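Guanine nucleotide exchange factor p115rhogef (Homo sapiens, PDB 1IAP) probably activates Rho-family GTPases by promoting nucleotide exchange, and through this N-terminal RGS-like domain probably engages heterotrimeric G-protein alpha subunits. Local coordinates at residues 25-30 and 164-169; 114-119 and 123-128; 66-71 and 170-175; 37-42 and 178-183. One frame throughout, in Å; residues are numbered along the deposited sequence.

Interaction 1: residues 25-30 and 164-169; sequences VALQFE and QHTIST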
loop_
_atom_site.group_PDB
_atom_site.type_symbol
_atom_site.label_atom_id
_atom_site.label_comp_id
_atom_site.label_asym_id
_atom_site.label_seq_id
_atom_site.Cartn_x
_atom_site.Cartn_y
_atom_site.Cartn_z
ATOM N N VAL A 25 -0.830 -6.426 -8.368
ATOM C CA VAL A 25 -0.593 -5.059 -8.830
ATOM C C VAL A 25 0.868 -4.795 -9.220
ATOM O O VAL A 25 1.139 -4.260 -10.298
ATOM C CB VAL A 25 -1.071 -4.029 -7.768
ATOM C CG1 VAL A 25 -0.662 -2.618 -8.161
ATOM C CG2 VAL A 25 -2.578 -4.116 -7.610
ATOM N N ALA A 26 1.806 -5.208 -8.370
ATOM C CA ALA A 26 3.229 -5.007 -8.644
ATOM C C ALA A 26 3.678 -5.649 -9.963
ATOM O O ALA A 26 4.627 -5.185 -10.592
ATOM C CB ALA A 26 4.071 -5.543 -7.493
ATOM N N LEU A 27 2.998 -6.713 -10.376
ATOM C CA LEU A 27 3.339 -7.399 -11.616
ATOM C C LEU A 27 2.451 -7.046 -12.808
ATOM O O LEU A 27 2.829 -7.296 -13.948
ATOM C CB LEU A 27 3.320 -8.917 -11.410
ATOM C CG LEU A 27 4.604 -9.642 -10.997
ATOM C CD1 LEU A 27 5.168 -9.102 -9.694
ATOM C CD2 LEU A 27 4.296 -11.125 -10.867
ATOM N N GLN A 28 1.290 -6.447 -12.555
ATOM C CA GLN A 28 0.361 -6.113 -13.636
ATOM C C GLN A 28 0.094 -4.624 -13.884
ATOM O O GLN A 28 -0.387 -4.257 -14.956
ATOM C CB GLN A 28 -0.977 -6.822 -13.401
ATOM C CG GLN A 28 -0.888 -8.340 -13.269
ATOM C CD GLN A 28 -0.556 -9.019 -14.578
ATOM O OE1 GLN A 28 -1.382 -9.067 -15.489
ATOM N NE2 GLN A 28 0.657 -9.548 -14.681
ATOM N N PHE A 29 0.383 -3.776 -12.899
ATOM C CA PHE A 29 0.142 -2.336 -13.017
ATOM C C PHE A 29 1.261 -1.544 -12.351
ATOM O O PHE A 29 2.268 -2.110 -11.915
ATOM C CB PHE A 29 -1.165 -1.944 -12.298
ATOM C CG PHE A 29 -2.373 -2.726 -12.729
ATOM C CD1 PHE A 29 -2.763 -3.867 -12.031
ATOM C CD2 PHE A 29 -3.149 -2.298 -13.803
ATOM C CE1 PHE A 29 -3.908 -4.573 -12.399
ATOM C CE2 PHE A 29 -4.296 -2.996 -14.178
ATOM C CZ PHE A 29 -4.677 -4.134 -13.475
ATOM N N GLU A 30 1.079 -0.224 -12.305
ATOM C CA GLU A 30 2.027 0.661 -11.641
ATOM C C GLU A 30 1.614 0.608 -10.174
ATOM O O GLU A 30 0.477 0.922 -9.828
ATOM C CB GLU A 30 1.928 2.091 -12.179
ATOM C CG GLU A 30 2.705 2.331 -13.465
ATOM C CD GLU A 30 4.207 2.151 -13.287
ATOM O OE1 GLU A 30 4.722 1.048 -13.576
ATOM O OE2 GLU A 30 4.874 3.118 -12.866
ATOM N N GLN A 164 11.802 -10.367 -6.297
ATOM C CA GLN A 164 11.892 -8.919 -6.490
ATOM C C GLN A 164 12.118 -8.485 -7.937
ATOM O O GLN A 164 11.485 -7.543 -8.410
ATOM C CB GLN A 164 13.003 -8.341 -5.613
ATOM C CG GLN A 164 13.126 -6.834 -5.696
ATOM C CD GLN A 164 14.327 -6.295 -4.954
ATOM O OE1 GLN A 164 14.722 -6.824 -3.915
ATOM N NE2 GLN A 164 14.915 -5.229 -5.481
ATOM N N HIS A 165 13.021 -9.173 -8.631
ATOM C CA HIS A 165 13.352 -8.839 -10.016
ATOM C C HIS A 165 12.180 -8.889 -10.989
ATOM O O HIS A 165 12.198 -8.207 -12.015
ATOM C CB HIS A 165 14.498 -9.722 -10.530
ATOM C CG HIS A 165 14.251 -11.189 -10.373
ATOM N ND1 HIS A 165 14.356 -11.835 -9.162
ATOM C CD2 HIS A 165 13.906 -12.136 -11.277
ATOM C CE1 HIS A 165 14.086 -13.118 -9.325
ATOM N NE2 HIS A 165 13.810 -13.326 -10.599
ATOM N N THR A 166 11.161 -9.677 -10.660
ATOM C CA THR A 166 9.989 -9.807 -11.519
ATOM C C THR A 166 9.058 -8.601 -11.411
ATOM O O THR A 166 8.166 -8.424 -12.241
ATOM C CB THR A 166 9.185 -11.086 -11.198
ATOM O OG1 THR A 166 8.570 -10.962 -9.907
ATOM C CG2 THR A 166 10.098 -12.308 -11.217
ATOM N N ILE A 167 9.257 -7.784 -10.378
ATOM C CA ILE A 167 8.433 -6.594 -10.171
ATOM C C ILE A 167 8.741 -5.593 -11.275
ATOM O O ILE A 167 7.841 -4.959 -11.827
ATOM C CB ILE A 167 8.728 -5.931 -8.806
ATOM C CG1 ILE A 167 8.389 -6.901 -7.670
ATOM C CG2 ILE A 167 7.946 -4.619 -8.669
ATOM C CD1 ILE A 167 8.750 -6.393 -6.276
ATOM N N SER A 168 10.026 -5.482 -11.594
ATOM C CA SER A 168 10.517 -4.577 -12.620
ATOM C C SER A 168 11.982 -4.871 -12.912
ATOM O O SER A 168 12.711 -5.387 -12.056
ATOM C CB SER A 168 10.394 -3.127 -12.146
ATOM O OG SER A 168 10.987 -2.241 -13.077
ATOM N N THR A 169 12.412 -4.533 -14.124
ATOM C CA THR A 169 13.801 -4.726 -14.520
ATOM C C THR A 169 14.650 -3.637 -13.860
ATOM O O THR A 169 15.854 -3.805 -13.665
ATOM C CB THR A 169 13.971 -4.660 -16.050
ATOM O OG1 THR A 169 15.365 -4.698 -16.377
ATOM C CG2 THR A 169 13.340 -3.391 -16.614
#

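Interaction 2: residues 114-119 and 123-128; sequences EDFRSK and GMTPWE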
loop_
_atom_site.group_PDB
_atom_site.type_symbol
_atom_site.label_atom_id
_atom_site.label_comp_id
_atom_site.label_asym_id
_atom_site.label_seq_id
_atom_site.Cartn_x
_atom_site.Cartn_y
_atom_site.Cartn_z
ATOM N N GLU A 114 -10.843 -3.948 -8.991
ATOM C CA GLU A 114 -11.826 -4.554 -9.884
ATOM C C GLU A 114 -11.154 -5.668 -10.678
ATOM O O GLU A 114 -11.660 -6.788 -10.732
ATOM C CB GLU A 114 -12.382 -3.494 -10.839
ATOM C CG GLU A 114 -13.361 -4.008 -11.888
ATOM C CD GLU A 114 -13.836 -2.911 -12.839
ATOM O OE1 GLU A 114 -13.495 -1.724 -12.625
ATOM O OE2 GLU A 114 -14.555 -3.238 -13.810
ATOM N N ASP A 115 -9.996 -5.360 -11.264
ATOM C CA ASP A 115 -9.251 -6.333 -12.052
ATOM C C ASP A 115 -8.856 -7.539 -11.208
ATOM O O ASP A 115 -8.941 -8.674 -11.666
ATOM C CB ASP A 115 -8.002 -5.705 -12.673
ATOM C CG ASP A 115 -7.273 -6.663 -13.601
ATOM O OD1 ASP A 115 -6.195 -7.173 -13.219
ATOM O OD2 ASP A 115 -7.793 -6.929 -14.708
ATOM N N PHE A 116 -8.424 -7.290 -9.976
ATOM C CA PHE A 116 -8.044 -8.377 -9.087
ATOM C C PHE A 116 -9.240 -9.301 -8.834
ATOM O O PHE A 116 -9.118 -10.522 -8.929
ATOM C CB PHE A 116 -7.515 -7.844 -7.745
ATOM C CG PHE A 116 -7.043 -8.935 -6.815
ATOM C CD1 PHE A 116 -5.710 -9.337 -6.815
ATOM C CD2 PHE A 116 -7.948 -9.607 -5.993
ATOM C CE1 PHE A 116 -5.274 -10.405 -6.007
ATOM C CE2 PHE A 116 -7.529 -10.673 -5.183
ATOM C CZ PHE A 116 -6.186 -11.073 -5.194
ATOM N N ARG A 117 -10.393 -8.718 -8.520
ATOM C CA ARG A 117 -11.593 -9.515 -8.254
ATOM C C ARG A 117 -12.005 -10.390 -9.437
ATOM O O ARG A 117 -12.377 -11.551 -9.255
ATOM C CB ARG A 117 -12.757 -8.622 -7.832
ATOM C CG ARG A 117 -12.542 -7.922 -6.511
ATOM C CD ARG A 117 -13.840 -7.330 -5.981
ATOM N NE ARG A 117 -14.421 -6.345 -6.890
ATOM C CZ ARG A 117 -14.203 -5.035 -6.821
ATOM N NH1 ARG A 117 -13.409 -4.530 -5.882
ATOM N NH2 ARG A 117 -14.785 -4.224 -7.692
ATOM N N SER A 118 -11.923 -9.836 -10.647
ATOM C CA SER A 118 -12.284 -10.583 -11.850
ATOM C C SER A 118 -11.302 -11.720 -12.113
ATOM O O SER A 118 -11.710 -12.855 -12.354
ATOM C CB SER A 118 -12.343 -9.658 -13.066
ATOM O OG SER A 118 -13.420 -8.750 -12.950
ATOM N N LYS A 119 -10.010 -11.412 -12.038
ATOM C CA LYS A 119 -8.969 -12.409 -12.269
ATOM C C LYS A 119 -9.030 -13.515 -11.214
ATOM O O LYS A 119 -8.799 -14.684 -11.518
ATOM C CB LYS A 119 -7.586 -11.753 -12.257
ATOM C CG LYS A 119 -7.364 -10.706 -13.341
ATOM C CD LYS A 119 -7.193 -11.327 -14.722
ATOM C CE LYS A 119 -6.897 -10.264 -15.777
ATOM N NZ LYS A 119 -5.662 -9.485 -15.464
ATOM N N GLY A 123 -9.224 -17.746 -11.268
ATOM C CA GLY A 123 -8.053 -18.435 -10.745
ATOM C C GLY A 123 -6.764 -17.829 -11.272
ATOM O O GLY A 123 -5.727 -18.493 -11.336
ATOM N N MET A 124 -6.825 -16.554 -11.638
ATOM C CA MET A 124 -5.666 -15.860 -12.180
ATOM C C MET A 124 -4.977 -14.903 -11.207
ATOM O O MET A 124 -4.320 -13.953 -11.623
ATOM C CB MET A 124 -6.045 -15.150 -13.485
ATOM C CG MET A 124 -6.378 -16.115 -14.615
ATOM S SD MET A 124 -7.120 -15.319 -16.053
ATOM C CE MET A 124 -5.651 -14.752 -16.919
ATOM N N THR A 125 -5.126 -15.161 -9.909
ATOM C CA THR A 125 -4.478 -14.338 -8.892
ATOM C C THR A 125 -3.629 -15.223 -7.989
ATOM O O THR A 125 -3.979 -16.378 -7.721
ATOM C CB THR A 125 -5.484 -13.527 -8.046
ATOM O OG1 THR A 125 -6.466 -14.403 -7.480
ATOM C CG2 THR A 125 -6.162 -12.466 -8.910
ATOM N N PRO A 126 -2.486 -14.698 -7.530
ATOM C CA PRO A 126 -1.563 -15.433 -6.662
ATOM C C PRO A 126 -2.043 -15.703 -5.248
ATOM O O PRO A 126 -2.889 -14.986 -4.706
ATOM C CB PRO A 126 -0.326 -14.532 -6.654
ATOM C CG PRO A 126 -0.922 -13.151 -6.765
ATOM C CD PRO A 126 -1.949 -13.360 -7.850
ATOM N N TRP A 127 -1.496 -16.765 -4.666
ATOM C CA TRP A 127 -1.781 -17.150 -3.291
ATOM C C TRP A 127 -3.226 -17.479 -2.926
ATOM O O TRP A 127 -3.609 -17.350 -1.767
ATOM C CB TRP A 127 -1.249 -16.061 -2.355
ATOM C CG TRP A 127 0.200 -15.770 -2.581
ATOM C CD1 TRP A 127 0.744 -14.605 -3.041
ATOM C CD2 TRP A 127 1.294 -16.665 -2.361
ATOM N NE1 TRP A 127 2.110 -14.719 -3.120
ATOM C CE2 TRP A 127 2.476 -15.973 -2.707
ATOM C CE3 TRP A 127 1.393 -17.987 -1.902
ATOM C CZ2 TRP A 127 3.741 -16.555 -2.604
ATOM C CZ3 TRP A 127 2.653 -18.566 -1.799
ATOM C CH2 TRP A 127 3.810 -17.850 -2.151
ATOM N N GLU A 128 -4.020 -17.915 -3.899
ATOM C CA GLU A 128 -5.411 -18.256 -3.634
ATOM C C GLU A 128 -5.525 -19.436 -2.668
ATOM O O GLU A 128 -6.448 -19.492 -1.861
ATOM C CB GLU A 128 -6.157 -18.531 -4.946
ATOM C CG GLU A 128 -7.680 -18.653 -4.808
ATOM C CD GLU A 128 -8.338 -17.460 -4.108
ATOM O OE1 GLU A 128 -7.898 -16.309 -4.303
ATOM O OE2 GLU A 128 -9.305 -17.681 -3.349
#

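Interaction 3: residues 66-71 and 170-175; sequences TAVLRV and DEEKSA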
loop_
_atom_site.group_PDB
_atom_site.type_symbol
_atom_site.label_atom_id
_atom_site.label_comp_id
_atom_site.label_asym_id
_atom_site.label_seq_id
_atom_site.Cartn_x
_atom_site.Cartn_y
_atom_site.Cartn_z
ATOM N N THR A 66 11.355 13.434 -9.116
ATOM C CA THR A 66 12.198 12.279 -9.421
ATOM C C THR A 66 11.801 10.975 -8.730
ATOM O O THR A 66 12.458 9.954 -8.929
ATOM C CB THR A 66 13.687 12.562 -9.093
ATOM O OG1 THR A 66 13.848 12.713 -7.676
ATOM C CG2 THR A 66 14.164 13.825 -9.794
ATOM N N ALA A 67 10.744 11.006 -7.918
ATOM C CA ALA A 67 10.289 9.813 -7.199
ATOM C C ALA A 67 10.007 8.634 -8.118
ATOM O O ALA A 67 9.240 8.745 -9.073
ATOM C CB ALA A 67 9.066 10.130 -6.363
ATOM N N VAL A 68 10.629 7.500 -7.813
ATOM C CA VAL A 68 10.465 6.288 -8.609
ATOM C C VAL A 68 9.016 5.819 -8.612
ATOM O O VAL A 68 8.538 5.261 -9.599
ATOM C CB VAL A 68 11.333 5.134 -8.069
ATOM C CG1 VAL A 68 11.621 4.142 -9.181
ATOM C CG2 VAL A 68 12.615 5.671 -7.458
ATOM N N LEU A 69 8.322 6.061 -7.505
ATOM C CA LEU A 69 6.930 5.652 -7.361
ATOM C C LEU A 69 5.987 6.847 -7.452
ATOM O O LEU A 69 4.892 6.820 -6.893
ATOM C CB LEU A 69 6.727 4.936 -6.021
ATOM C CG LEU A 69 7.532 3.670 -5.715
ATOM C CD1 LEU A 69 7.178 3.200 -4.317
ATOM C CD2 LEU A 69 7.247 2.573 -6.733
ATOM N N ARG A 70 6.398 7.871 -8.194
ATOM C CA ARG A 70 5.588 9.073 -8.337
ATOM C C ARG A 70 4.192 8.771 -8.848
ATOM O O ARG A 70 4.020 8.047 -9.833
ATOM C CB ARG A 70 6.260 10.085 -9.267
ATOM C CG ARG A 70 5.598 11.462 -9.235
ATOM C CD ARG A 70 6.395 12.484 -10.037
ATOM N NE ARG A 70 6.116 13.845 -9.587
ATOM C CZ ARG A 70 5.413 14.740 -10.273
ATOM N NH1 ARG A 70 4.906 14.431 -11.460
ATOM N NH2 ARG A 70 5.198 15.943 -9.757
ATOM N N VAL A 71 3.200 9.283 -8.128
ATOM C CA VAL A 71 1.803 9.112 -8.495
ATOM C C VAL A 71 1.339 10.423 -9.128
ATOM O O VAL A 71 1.964 11.465 -8.925
ATOM C CB VAL A 71 0.918 8.812 -7.253
ATOM C CG1 VAL A 71 1.387 7.541 -6.552
ATOM C CG2 VAL A 71 0.932 9.987 -6.282
ATOM N N ASP A 170 13.999 -2.525 -13.521
ATOM C CA ASP A 170 14.644 -1.394 -12.859
ATOM C C ASP A 170 14.835 -1.766 -11.389
ATOM O O ASP A 170 13.864 -1.869 -10.641
ATOM C CB ASP A 170 13.755 -0.144 -12.984
ATOM C CG ASP A 170 14.338 1.084 -12.285
ATOM O OD1 ASP A 170 15.487 1.037 -11.793
ATOM O OD2 ASP A 170 13.639 2.114 -12.236
ATOM N N GLU A 171 16.088 -1.967 -10.986
ATOM C CA GLU A 171 16.413 -2.335 -9.613
ATOM C C GLU A 171 15.962 -1.293 -8.597
ATOM O O GLU A 171 15.582 -1.634 -7.480
ATOM C CB GLU A 171 17.911 -2.599 -9.478
ATOM C CG GLU A 171 18.384 -3.822 -10.270
ATOM C CD GLU A 171 19.899 -3.909 -10.406
ATOM O OE1 GLU A 171 20.364 -4.650 -11.298
ATOM O OE2 GLU A 171 20.626 -3.240 -9.634
ATOM N N GLU A 172 16.020 -0.022 -8.988
ATOM C CA GLU A 172 15.604 1.077 -8.125
ATOM C C GLU A 172 14.098 0.988 -7.894
ATOM O O GLU A 172 13.622 1.164 -6.777
ATOM C CB GLU A 172 15.972 2.414 -8.780
ATOM C CG GLU A 172 15.509 3.654 -8.037
ATOM C CD GLU A 172 15.914 4.947 -8.736
ATOM O OE1 GLU A 172 16.914 5.566 -8.313
ATOM O OE2 GLU A 172 15.230 5.353 -9.703
ATOM N N LYS A 173 13.359 0.662 -8.950
ATOM C CA LYS A 173 11.912 0.542 -8.861
ATOM C C LYS A 173 11.472 -0.651 -8.010
ATOM O O LYS A 173 10.662 -0.506 -7.105
ATOM C CB LYS A 173 11.302 0.448 -10.264
ATOM C CG LYS A 173 9.785 0.323 -10.290
ATOM C CD LYS A 173 9.253 0.478 -11.707
ATOM C CE LYS A 173 7.752 0.223 -11.787
ATOM N NZ LYS A 173 7.405 -1.197 -11.487
ATOM N N SER A 174 12.022 -1.827 -8.284
ATOM C CA SER A 174 11.641 -3.010 -7.524
ATOM C C SER A 174 12.025 -2.865 -6.049
ATOM O O SER A 174 11.284 -3.300 -5.166
ATOM C CB SER A 174 12.260 -4.268 -8.136
ATOM O OG SER A 174 13.666 -4.242 -8.045
ATOM N N ALA A 175 13.154 -2.213 -5.787
ATOM C CA ALA A 175 13.604 -2.003 -4.411
ATOM C C ALA A 175 12.650 -1.056 -3.686
ATOM O O ALA A 175 12.303 -1.280 -2.526
ATOM C CB ALA A 175 15.014 -1.443 -4.395
#

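Interaction 4: residues 37-42 and 178-183; sequences CLHADM and VNAIGL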
loop_
_atom_site.group_PDB
_atom_site.type_symbol
_atom_site.label_atom_id
_atom_site.label_comp_id
_atom_site.label_asym_id
_atom_site.label_seq_id
_atom_site.Cartn_x
_atom_site.Cartn_y
_atom_site.Cartn_z
ATOM N N CYS A 37 -1.711 5.164 -1.228
ATOM C CA CYS A 37 -2.912 5.129 -0.401
ATOM C C CYS A 37 -2.663 4.415 0.927
ATOM O O CYS A 37 -3.157 4.845 1.969
ATOM C CB CYS A 37 -4.059 4.439 -1.145
ATOM S SG CYS A 37 -4.797 5.420 -2.475
ATOM N N LEU A 38 -1.897 3.328 0.886
ATOM C CA LEU A 38 -1.595 2.569 2.099
ATOM C C LEU A 38 -0.730 3.396 3.055
ATOM O O LEU A 38 -0.987 3.432 4.257
ATOM C CB LEU A 38 -0.894 1.248 1.749
ATOM C CG LEU A 38 -1.651 0.262 0.851
ATOM C CD1 LEU A 38 -0.791 -0.984 0.576
ATOM C CD2 LEU A 38 -2.967 -0.135 1.501
ATOM N N HIS A 39 0.277 4.081 2.516
ATOM C CA HIS A 39 1.157 4.896 3.350
ATOM C C HIS A 39 0.437 6.116 3.917
ATOM O O HIS A 39 0.761 6.585 5.011
ATOM C CB HIS A 39 2.397 5.326 2.572
ATOM C CG HIS A 39 3.402 4.231 2.391
ATOM N ND1 HIS A 39 4.745 4.478 2.218
ATOM C CD2 HIS A 39 3.259 2.884 2.360
ATOM C CE1 HIS A 39 5.389 3.331 2.084
ATOM N NE2 HIS A 39 4.508 2.349 2.167
ATOM N N ALA A 40 -0.548 6.612 3.175
ATOM C CA ALA A 40 -1.332 7.770 3.598
ATOM C C ALA A 40 -2.202 7.389 4.789
ATOM O O ALA A 40 -2.402 8.186 5.704
ATOM C CB ALA A 40 -2.198 8.259 2.454
ATOM N N ASP A 41 -2.708 6.159 4.770
ATOM C CA ASP A 41 -3.544 5.659 5.849
ATOM C C ASP A 41 -2.682 5.469 7.093
ATOM O O ASP A 41 -3.096 5.775 8.210
ATOM C CB ASP A 41 -4.176 4.327 5.445
ATOM C CG ASP A 41 -5.219 3.859 6.436
ATOM O OD1 ASP A 41 -4.863 3.118 7.373
ATOM O OD2 ASP A 41 -6.394 4.250 6.280
ATOM N N MET A 42 -1.480 4.950 6.872
ATOM C CA MET A 42 -0.503 4.701 7.922
ATOM C C MET A 42 -0.125 6.017 8.605
ATOM O O MET A 42 0.068 6.064 9.822
ATOM C CB MET A 42 0.727 4.029 7.300
ATOM C CG MET A 42 1.916 3.828 8.215
ATOM S SD MET A 42 3.132 2.755 7.410
ATOM C CE MET A 42 3.762 3.853 6.171
ATOM N N VAL A 178 9.466 -3.030 -2.803
ATOM C CA VAL A 178 9.679 -3.926 -1.670
ATOM C C VAL A 178 9.756 -3.141 -0.354
ATOM O O VAL A 178 9.122 -3.519 0.634
ATOM C CB VAL A 178 10.933 -4.802 -1.876
ATOM C CG1 VAL A 178 11.311 -5.515 -0.578
ATOM C CG2 VAL A 178 10.659 -5.824 -2.963
ATOM N N ASN A 179 10.496 -2.033 -0.359
ATOM C CA ASN A 179 10.623 -1.185 0.831
ATOM C C ASN A 179 9.256 -0.651 1.242
ATOM O O ASN A 179 8.885 -0.672 2.419
ATOM C CB ASN A 179 11.547 0.007 0.548
ATOM C CG ASN A 179 12.993 -0.401 0.383
ATOM O OD1 ASN A 179 13.381 -1.498 0.767
ATOM N ND2 ASN A 179 13.801 0.486 -0.187
ATOM N N ALA A 180 8.510 -0.162 0.259
ATOM C CA ALA A 180 7.186 0.395 0.497
ATOM C C ALA A 180 6.237 -0.628 1.105
ATOM O O ALA A 180 5.518 -0.326 2.065
ATOM C CB ALA A 180 6.609 0.950 -0.801
ATOM N N ILE A 181 6.220 -1.836 0.542
ATOM C CA ILE A 181 5.351 -2.886 1.070
ATOM C C ILE A 181 5.845 -3.272 2.464
ATOM O O ILE A 181 5.053 -3.400 3.395
ATOM C CB ILE A 181 5.321 -4.123 0.130
ATOM C CG1 ILE A 181 4.602 -3.754 -1.172
ATOM C CG2 ILE A 181 4.607 -5.288 0.797
ATOM C CD1 ILE A 181 4.776 -4.763 -2.293
ATOM N N GLY A 182 7.162 -3.375 2.615
ATOM C CA GLY A 182 7.736 -3.725 3.903
ATOM C C GLY A 182 7.321 -2.757 4.994
ATOM O O GLY A 182 6.916 -3.167 6.086
ATOM N N LEU A 183 7.362 -1.466 4.674
ATOM C CA LEU A 183 7.000 -0.425 5.624
ATOM C C LEU A 183 5.567 -0.564 6.117
ATOM O O LEU A 183 5.309 -0.533 7.322
ATOM C CB LEU A 183 7.212 0.962 5.001
ATOM C CG LEU A 183 7.048 2.174 5.925
ATOM C CD1 LEU A 183 8.108 2.129 7.018
ATOM C CD2 LEU A 183 7.181 3.454 5.119
#

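Interaction 1: residues 25-30 and 164-169
Ala26 and Leu27, in the last turn of helix 15-28, pack against Thr166 and Ile167 in the loop joining helices 142-162 and 171-187 of this all-helical RGS-like domain. The contact is small, burying 166 Å² in total, and the nearest pair of CA atoms, Leu27 CA and Ile167 CA, is 5.4 Å apart.

Apolar packing carries most of it. The Ala26 methyl is directed at the loop and lies 4.2 Å from Ile167 CG2. Ile167 holds CG1 beside its backbone N (chi1 -62°), which leaves CG2, anti to that N, as the branch that meets Ala26. Leu27 reaches across with one methyl: CD1 lies 4.1 Å from Ile167 CA and 4.4 Å from Ile167 CG1. Ala26 and Ile167 are buried, whereas Leu27 and Thr166 form the exposed margin.

Polar atoms come close here without bonding. Ala26 O and Ile167 O are both acceptors, 3.5 Å apart, and neither can donate to the other. The Thr166 hydroxyl is hydrogen-bonded to Met163 O within its own loop, and towards the helix it offers only a van der Waals surface, with OG1 3.9 Å from Leu27 CD1.

Interaction 2: residues 114-119 and 123-128
Phe116 lies with one ring face beneath Thr125, whose CG2 stands 3.8 Å from the ring centroid and 18° off the ring normal, a CH-pi contact. The methyl is displaced toward the rim, nearer CD1 and CE1, and Thr125 CB also approaches CE1, at 3.7 Å. Phe116 has CG anti to its backbone N (chi1 -177°), and this swings the ring toward the returning chain. The same methyl lies 3.5 Å from Phe116 O and 3.7 Å from Lys119 CB, so it touches the ring, the helix backbone and the root of the lysine together.

The chain turns back through a Schellman motif that ends helix 106-121. Gly123 has positive phi (75°), and Met124 N donates to Lys119 O over 2.7 Å, rising above the carbonyl plane. Met124 CB sits against Lys119 CB at 3.9 Å. Beyond its root the lysine bends away from the loop, and NZ forms a salt bridge with Asp115 OD1, 3.3 Å away, which receives it on its syn lone pair; His24 NE2 bonds to OD1 as well.

Helix 15-28 flanks the pair: Leu21 touches Phe116, and the His24 ring meets Phe116 edge-to-face. Past Thr125 the loop leads to Trp127, the N-cap residue of helix 128-135, whose side chain packs on Arg155 and Leu156 of helix 142-162.

Interaction 3: residues 66-71 and 170-175
Val68 meets Glu172 and Lys173 where a type I beta turn, Ala67 to Arg70, leans on the first turn of helix 171-187 in the helical RGS-like fold. Its CB is directed at the helix and divides the contact between two methyls. CG1, anti to the backbone N at chi1 -156°, reaches the helix backbone itself: it lies 3.6 Å from Lys173 CA and 3.9 Å from Lys173 CB, and also comes near Glu172 OE2. CG2, anti to the carbonyl carbon, crosses the outer part of Glu172 at a slant, 3.6 Å from Glu172 CG and 3.5 Å from Glu172 OE2. The valine tip thus fits between the root of Lys173 and the outer half of Glu172, from CG to the carboxylate; the nearest CA atoms, those of Val68 and Lys173, are 5.9 Å apart.

Glu172 makes this possible by keeping its chain extended, with CG anti to the backbone N (chi1 176°), which carries the carboxylate back over Val68. Lys173, by contrast, contributes the base of its side chain and then leads away, its aliphatic part passing Glu30 and Ser168. The contact is a surface one, of 189 Å² in all, and it is made by van der Waals packing. Next to Val68 in the turn, Leu69 is buried and packs on Ala176 and Val177 further along the same helix.

The helix start is fixed from within. Asp170 is its N-cap: Glu172 N donates to Asp170 OD1 over 3.0 Å, arriving from above the carboxylate plane, while the other oxygen, Asp170 OD2, lies 4.2 Å from Val68 CG1.

Interaction 4: residues 37-42 and 178-183
His39 NE2 donates a hydrogen bond to Ala180 O across 2.9 Å, nearly straight at 167°. The acceptor lies in the ring plane, at the edge of the imidazole, while the donor sits tilted from the carbonyl plane of Ala180. A buried histidine N-H is thereby satisfied by a backbone oxygen in the middle of a helix. The Ala180 methyl lies out of the ring plane, on the side opposite Met42 CE, with CB 3.9 Å from His39 NE2.

Leu183, one turn on, supplies the apolar half. Its CD2 touches His39 CE1 at 3.5 Å and Met42 CE at 3.6 Å, so a single methyl bridges the imidazole and the thioether. Met42 runs out with CG anti to the backbone N (chi1 174°) and then bends at its last torsion, which turns CE in over one face of the His39 ring, 3.8 Å above the plane and displaced toward the rim.

These residues join helix 32-43 to helix 171-187 near the centre of the RGS-like helical bundle. The two short segments run in broadly the same direction, inclined by 36°, with axes 10.4 Å apart at closest approach. The His39 ring spans this separation, its NE2 reaching the Ala180 carbonyl.

Further out, Phe62 of helix 48-63 meets the His39 ring edge-to-face. Tyr184 touches both Leu38 and Met42, and on the far side of helix 171-187 Ile181 packs against Met19 and Leu22 of helix 15-28.

Interaction 4 is the buried contact, centred about 5 Å from the centre of the chain, and it alone joins two helices through a side-chain hydrogen bond. Interaction 3 uses the same helix 171-187 at its exposed start and packs one valine on charged side chains; Leu69 CD1 meets Ala180 CB at 4.2 Å, connecting the two. Interaction 1, largely apolar but partly buried, lies beside interaction 3, where Gln164 NE2 and Ser174 OG form a probable hydrogen bond. Interaction 2 is local in sequence, a helix end folded back on itself, combining a backbone bond with CH-pi packing; it reaches interaction 1 through Phe29 and Asp115 but touches neither interaction 3 nor interaction 4.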